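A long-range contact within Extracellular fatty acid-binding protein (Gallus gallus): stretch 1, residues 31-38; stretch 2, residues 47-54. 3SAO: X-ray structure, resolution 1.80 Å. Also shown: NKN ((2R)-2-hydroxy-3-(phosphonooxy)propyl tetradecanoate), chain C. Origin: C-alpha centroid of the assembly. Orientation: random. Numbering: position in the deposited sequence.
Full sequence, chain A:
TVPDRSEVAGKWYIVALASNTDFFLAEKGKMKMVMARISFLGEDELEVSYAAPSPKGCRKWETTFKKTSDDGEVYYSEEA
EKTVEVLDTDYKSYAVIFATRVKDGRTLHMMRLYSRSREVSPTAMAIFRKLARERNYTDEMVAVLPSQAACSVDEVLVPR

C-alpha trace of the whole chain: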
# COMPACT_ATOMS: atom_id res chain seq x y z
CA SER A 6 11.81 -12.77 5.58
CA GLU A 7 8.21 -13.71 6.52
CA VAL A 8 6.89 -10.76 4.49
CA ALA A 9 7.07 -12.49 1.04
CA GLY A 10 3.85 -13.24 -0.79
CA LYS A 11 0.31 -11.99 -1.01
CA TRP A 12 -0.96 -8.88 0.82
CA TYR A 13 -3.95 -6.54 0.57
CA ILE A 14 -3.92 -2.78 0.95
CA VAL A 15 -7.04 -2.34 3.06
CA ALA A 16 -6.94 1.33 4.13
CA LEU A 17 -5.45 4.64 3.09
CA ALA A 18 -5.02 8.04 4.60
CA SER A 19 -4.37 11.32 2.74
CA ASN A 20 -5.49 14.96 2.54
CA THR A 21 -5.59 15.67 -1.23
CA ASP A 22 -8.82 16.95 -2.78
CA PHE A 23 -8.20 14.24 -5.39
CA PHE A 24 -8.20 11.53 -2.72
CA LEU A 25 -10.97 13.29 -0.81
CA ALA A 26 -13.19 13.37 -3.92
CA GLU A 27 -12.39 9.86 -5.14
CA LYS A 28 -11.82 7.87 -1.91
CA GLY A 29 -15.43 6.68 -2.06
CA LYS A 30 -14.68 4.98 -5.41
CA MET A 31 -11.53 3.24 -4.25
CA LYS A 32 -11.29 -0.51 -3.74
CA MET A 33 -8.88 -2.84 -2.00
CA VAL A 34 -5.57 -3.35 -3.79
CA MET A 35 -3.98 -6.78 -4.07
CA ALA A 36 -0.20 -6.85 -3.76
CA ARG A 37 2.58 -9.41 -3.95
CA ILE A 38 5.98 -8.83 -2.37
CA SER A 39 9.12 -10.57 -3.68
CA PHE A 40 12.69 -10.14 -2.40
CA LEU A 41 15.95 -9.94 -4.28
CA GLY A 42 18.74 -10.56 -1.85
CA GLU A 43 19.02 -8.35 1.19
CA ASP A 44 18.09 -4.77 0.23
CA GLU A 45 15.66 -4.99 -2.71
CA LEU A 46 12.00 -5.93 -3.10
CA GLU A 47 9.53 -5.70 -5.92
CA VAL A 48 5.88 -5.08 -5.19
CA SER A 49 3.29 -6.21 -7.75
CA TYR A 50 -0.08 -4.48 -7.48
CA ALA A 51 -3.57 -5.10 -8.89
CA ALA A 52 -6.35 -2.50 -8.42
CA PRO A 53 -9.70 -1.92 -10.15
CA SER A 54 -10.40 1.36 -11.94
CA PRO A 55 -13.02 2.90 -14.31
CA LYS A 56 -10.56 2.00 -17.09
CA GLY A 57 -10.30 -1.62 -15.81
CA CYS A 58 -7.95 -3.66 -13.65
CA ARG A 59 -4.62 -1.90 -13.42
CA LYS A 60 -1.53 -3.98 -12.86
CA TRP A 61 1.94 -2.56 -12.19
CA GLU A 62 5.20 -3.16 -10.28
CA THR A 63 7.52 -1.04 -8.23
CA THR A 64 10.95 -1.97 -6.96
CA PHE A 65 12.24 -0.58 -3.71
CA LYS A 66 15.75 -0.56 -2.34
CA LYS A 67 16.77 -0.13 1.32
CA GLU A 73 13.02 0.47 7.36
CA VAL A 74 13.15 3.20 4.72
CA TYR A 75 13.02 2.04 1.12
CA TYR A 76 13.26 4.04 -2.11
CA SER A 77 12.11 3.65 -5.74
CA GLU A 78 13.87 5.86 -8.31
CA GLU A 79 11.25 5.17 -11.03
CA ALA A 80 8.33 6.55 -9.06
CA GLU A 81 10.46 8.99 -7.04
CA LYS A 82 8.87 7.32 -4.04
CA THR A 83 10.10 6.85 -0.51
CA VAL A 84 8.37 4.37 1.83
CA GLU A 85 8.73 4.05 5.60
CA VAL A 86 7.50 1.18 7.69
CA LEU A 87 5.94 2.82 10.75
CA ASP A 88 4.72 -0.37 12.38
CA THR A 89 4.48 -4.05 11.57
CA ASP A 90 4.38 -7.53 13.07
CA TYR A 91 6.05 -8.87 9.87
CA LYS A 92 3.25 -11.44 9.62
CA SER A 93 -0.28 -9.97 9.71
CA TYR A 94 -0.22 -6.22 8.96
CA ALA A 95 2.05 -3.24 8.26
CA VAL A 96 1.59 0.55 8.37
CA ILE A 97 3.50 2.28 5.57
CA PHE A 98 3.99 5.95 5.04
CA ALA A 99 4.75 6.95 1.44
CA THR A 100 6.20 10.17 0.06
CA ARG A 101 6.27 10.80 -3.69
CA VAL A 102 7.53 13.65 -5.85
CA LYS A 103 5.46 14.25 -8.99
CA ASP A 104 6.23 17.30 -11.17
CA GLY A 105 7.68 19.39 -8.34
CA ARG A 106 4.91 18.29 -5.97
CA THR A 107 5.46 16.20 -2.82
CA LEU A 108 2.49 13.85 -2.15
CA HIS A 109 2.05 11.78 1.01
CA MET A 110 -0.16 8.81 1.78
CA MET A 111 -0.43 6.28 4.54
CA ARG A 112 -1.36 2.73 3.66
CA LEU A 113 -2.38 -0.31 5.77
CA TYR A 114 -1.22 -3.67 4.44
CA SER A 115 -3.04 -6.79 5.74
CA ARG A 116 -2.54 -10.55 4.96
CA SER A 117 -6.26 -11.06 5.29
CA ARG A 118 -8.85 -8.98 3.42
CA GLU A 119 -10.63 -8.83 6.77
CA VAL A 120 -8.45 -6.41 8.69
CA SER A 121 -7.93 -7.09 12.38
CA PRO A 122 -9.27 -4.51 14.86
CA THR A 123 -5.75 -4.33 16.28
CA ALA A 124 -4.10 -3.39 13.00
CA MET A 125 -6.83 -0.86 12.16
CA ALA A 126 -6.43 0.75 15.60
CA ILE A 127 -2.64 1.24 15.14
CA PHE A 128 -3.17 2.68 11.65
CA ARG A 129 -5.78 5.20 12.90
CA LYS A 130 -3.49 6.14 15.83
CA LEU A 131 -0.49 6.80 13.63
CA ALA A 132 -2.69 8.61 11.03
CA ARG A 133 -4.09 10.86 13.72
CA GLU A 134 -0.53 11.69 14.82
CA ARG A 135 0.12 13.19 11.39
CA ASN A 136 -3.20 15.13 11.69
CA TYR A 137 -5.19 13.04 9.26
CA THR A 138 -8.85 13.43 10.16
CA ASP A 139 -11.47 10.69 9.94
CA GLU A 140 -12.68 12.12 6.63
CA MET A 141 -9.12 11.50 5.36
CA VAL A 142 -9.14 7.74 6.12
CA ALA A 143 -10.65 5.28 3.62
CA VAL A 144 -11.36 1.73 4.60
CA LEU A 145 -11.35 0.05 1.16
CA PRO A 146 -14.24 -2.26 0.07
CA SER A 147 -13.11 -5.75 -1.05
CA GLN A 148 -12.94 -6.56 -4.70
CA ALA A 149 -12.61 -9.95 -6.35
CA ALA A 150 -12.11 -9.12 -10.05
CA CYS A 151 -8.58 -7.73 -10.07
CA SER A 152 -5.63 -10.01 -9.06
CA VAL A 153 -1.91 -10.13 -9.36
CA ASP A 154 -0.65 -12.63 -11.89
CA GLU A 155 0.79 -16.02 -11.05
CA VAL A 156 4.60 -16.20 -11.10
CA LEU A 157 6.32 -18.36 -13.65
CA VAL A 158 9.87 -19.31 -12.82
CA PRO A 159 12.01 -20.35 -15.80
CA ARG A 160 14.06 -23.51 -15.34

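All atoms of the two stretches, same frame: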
# COMPACT_ATOMS: atom_id res chain seq x y z
N MET A 31 -12.73 4.05 -4.31
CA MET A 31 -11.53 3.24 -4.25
C MET A 31 -11.82 1.87 -3.65
O MET A 31 -12.73 1.71 -2.82
CB MET A 31 -10.45 3.97 -3.44
CG MET A 31 -9.96 5.26 -4.09
SD MET A 31 -8.57 6.03 -3.19
CE MET A 31 -8.33 7.52 -4.17
N LYS A 32 -11.12 0.88 -4.16
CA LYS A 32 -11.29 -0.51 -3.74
C LYS A 32 -9.96 -1.04 -3.24
O LYS A 32 -8.90 -0.53 -3.60
CB LYS A 32 -11.74 -1.39 -4.90
CG LYS A 32 -13.05 -0.97 -5.53
CD LYS A 32 -14.19 -0.97 -4.52
CE LYS A 32 -15.55 -1.17 -5.20
NZ LYS A 32 -15.77 -0.19 -6.29
N MET A 33 -10.04 -2.13 -2.49
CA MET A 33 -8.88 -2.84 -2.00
C MET A 33 -7.91 -3.26 -3.10
O MET A 33 -8.31 -3.69 -4.19
CB MET A 33 -9.35 -4.07 -1.21
CG MET A 33 -8.36 -4.68 -0.29
SD MET A 33 -9.06 -6.08 0.64
CE MET A 33 -10.30 -5.31 1.66
N VAL A 34 -6.64 -3.01 -2.84
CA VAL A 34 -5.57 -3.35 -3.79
C VAL A 34 -4.90 -4.65 -3.38
O VAL A 34 -4.54 -4.83 -2.22
CB VAL A 34 -4.56 -2.23 -3.82
CG1 VAL A 34 -3.41 -2.54 -4.81
CG2 VAL A 34 -5.26 -0.95 -4.19
N MET A 35 -4.75 -5.57 -4.33
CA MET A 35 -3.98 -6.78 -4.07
C MET A 35 -2.50 -6.51 -4.41
O MET A 35 -2.17 -5.79 -5.35
CB MET A 35 -4.53 -8.00 -4.82
CG MET A 35 -3.92 -9.32 -4.39
SD MET A 35 -4.32 -10.71 -5.46
CE MET A 35 -6.12 -10.69 -5.34
N ALA A 36 -1.63 -7.01 -3.55
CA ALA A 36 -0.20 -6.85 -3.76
C ALA A 36 0.52 -8.20 -3.60
O ALA A 36 0.09 -9.09 -2.87
CB ALA A 36 0.36 -5.80 -2.83
N ARG A 37 1.63 -8.35 -4.30
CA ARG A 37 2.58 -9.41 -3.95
C ARG A 37 3.97 -8.85 -3.75
O ARG A 37 4.45 -8.10 -4.58
CB ARG A 37 2.62 -10.50 -5.04
CG ARG A 37 3.48 -11.67 -4.62
CD ARG A 37 3.74 -12.63 -5.76
NE ARG A 37 2.65 -13.57 -6.00
CZ ARG A 37 1.93 -13.60 -7.13
NH1 ARG A 37 2.10 -12.68 -8.07
NH2 ARG A 37 1.01 -14.55 -7.32
N ILE A 38 4.62 -9.27 -2.68
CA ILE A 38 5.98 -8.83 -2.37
C ILE A 38 6.95 -9.96 -2.64
O ILE A 38 6.71 -11.08 -2.14
CB ILE A 38 6.08 -8.43 -0.87
CG1 ILE A 38 5.11 -7.31 -0.53
CG2 ILE A 38 7.50 -8.01 -0.55
CD1 ILE A 38 5.21 -6.85 0.93
N GLU A 47 10.40 -6.16 -4.86
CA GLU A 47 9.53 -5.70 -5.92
C GLU A 47 8.12 -5.97 -5.44
O GLU A 47 7.84 -7.05 -4.97
CB GLU A 47 9.79 -6.39 -7.26
CG GLU A 47 8.86 -5.91 -8.37
CD GLU A 47 9.19 -6.45 -9.77
OE1 GLU A 47 9.59 -7.61 -9.92
OE2 GLU A 47 8.91 -5.74 -10.74
N VAL A 48 7.29 -4.95 -5.48
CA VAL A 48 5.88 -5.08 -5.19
C VAL A 48 5.07 -5.11 -6.49
O VAL A 48 5.19 -4.22 -7.35
CB VAL A 48 5.37 -3.96 -4.27
CG1 VAL A 48 3.90 -4.26 -3.82
CG2 VAL A 48 6.33 -3.75 -3.12
N SER A 49 4.21 -6.13 -6.63
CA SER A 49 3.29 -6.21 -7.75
C SER A 49 1.89 -5.87 -7.28
O SER A 49 1.45 -6.41 -6.28
CB SER A 49 3.31 -7.62 -8.33
OG SER A 49 4.61 -7.91 -8.79
N TYR A 50 1.22 -4.94 -7.95
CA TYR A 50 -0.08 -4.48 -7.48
C TYR A 50 -1.14 -4.81 -8.54
O TYR A 50 -0.83 -4.89 -9.73
CB TYR A 50 -0.08 -2.97 -7.33
CG TYR A 50 1.01 -2.39 -6.48
CD1 TYR A 50 0.80 -2.18 -5.13
CD2 TYR A 50 2.21 -1.98 -7.03
CE1 TYR A 50 1.78 -1.57 -4.33
CE2 TYR A 50 3.20 -1.37 -6.23
CZ TYR A 50 2.96 -1.15 -4.90
OH TYR A 50 3.94 -0.59 -4.10
N ALA A 51 -2.38 -4.97 -8.07
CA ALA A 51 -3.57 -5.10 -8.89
C ALA A 51 -4.72 -4.34 -8.22
O ALA A 51 -5.12 -4.62 -7.07
CB ALA A 51 -3.89 -6.64 -9.09
N ALA A 52 -5.24 -3.35 -8.93
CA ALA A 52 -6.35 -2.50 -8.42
C ALA A 52 -7.38 -2.20 -9.51
O ALA A 52 -7.01 -1.82 -10.62
CB ALA A 52 -5.80 -1.22 -7.87
N PRO A 53 -8.68 -2.35 -9.20
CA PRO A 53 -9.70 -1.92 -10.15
C PRO A 53 -9.64 -0.43 -10.45
O PRO A 53 -9.09 0.35 -9.64
CB PRO A 53 -11.03 -2.24 -9.45
CG PRO A 53 -10.70 -2.86 -8.15
CD PRO A 53 -9.25 -2.67 -7.88
N SER A 54 -10.22 -0.06 -11.59
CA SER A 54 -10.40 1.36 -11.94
C SER A 54 -11.46 1.47 -13.01
O SER A 54 -11.78 0.47 -13.66
CB SER A 54 -9.09 1.91 -12.46
OG SER A 54 -8.99 1.68 -13.87
OAA NKN C . 4.34 1.91 -2.16
OAB NKN C . 3.19 2.57 -0.19
PAC NKN C . 3.58 1.36 -0.99
OAD NKN C . 2.46 0.41 -1.32
OAE NKN C . 4.37 -4.93 3.71
OAF NKN C . 4.59 0.51 -0.09
CAG NKN C . 5.17 -0.75 -0.42
CAH NKN C . 5.82 -1.39 0.81
CAI NKN C . 5.44 -2.85 1.12
OAJ NKN C . 5.18 -3.04 2.53
CAK NKN C . 5.33 -4.28 3.30
CAL NKN C . 6.71 -4.74 3.68
CAM NKN C . 6.81 -4.79 5.20
CAN NKN C . 8.25 -4.91 5.69
CAO NKN C . 9.25 -4.78 4.55
OAY NKN C . 7.23 -1.36 0.57
O HOH W 1 -9.69 0.97 -7.07
O HOH W 2 6.27 -9.00 -6.81

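Antiparallel strands alternate between pairs that exchange two hydrogen bonds and pairs that exchange none, and successive residues direct their side chains to opposite faces of the sheet. The contact between residues 31-38 and 47-54 of this fatty acid-binding protein illustrates both rules, with strand axes at 159°. Val34, Ser49 and Arg37 have the most surface covered by the partner stretch.

Arg37 and Ser49 form a hydrogen-bonded pair. Arg37 N donates to Ser49 O at 2.8 Å, and Ser49 N returns the bond to Arg37 O at 2.9 Å, the latter nearly straight at 171°. Their CB atoms lie 4.4 Å apart on the face shared with Met35 and Ala51. A water reinforces the pair, donating to Arg37 O at 3.0 Å and lying hydrogen-bonded to Ser49 OG at 2.8 Å. The guanidinium of Arg37 finds its partners elsewhere in the structure.

Two residues along, the pattern repeats: Met35 N bonds to Ala51 O at 2.9 Å, and Ala51 N to Met35 O at 2.8 Å. Between these rings sits the non-hydrogen-bonded pair Ala36 and Tyr50, where the strands draw closer, CA to CA 4.4 Å. Here CA-H...O contacts supplement the ladder, the shortest from Ala36 CA to Ser49 O at 3.0 Å. The small Ala36 side chain packs its CB 4.0 Å from Val48 CG1.

Val34 shows how side chains take over where the ladder ends. Its CB points sideways. Val34 CG2 meets Ala52 CB at 3.7 Å; Val34 CG1 lies 3.5 Å from Ala51 O and 4.2 Å from Tyr50 CB, at the edge of the tyrosine ring. That ring carries the contact to the ligand through a weak hydrogen bond, Tyr50 OH to NKN OAD, 3.3 Å.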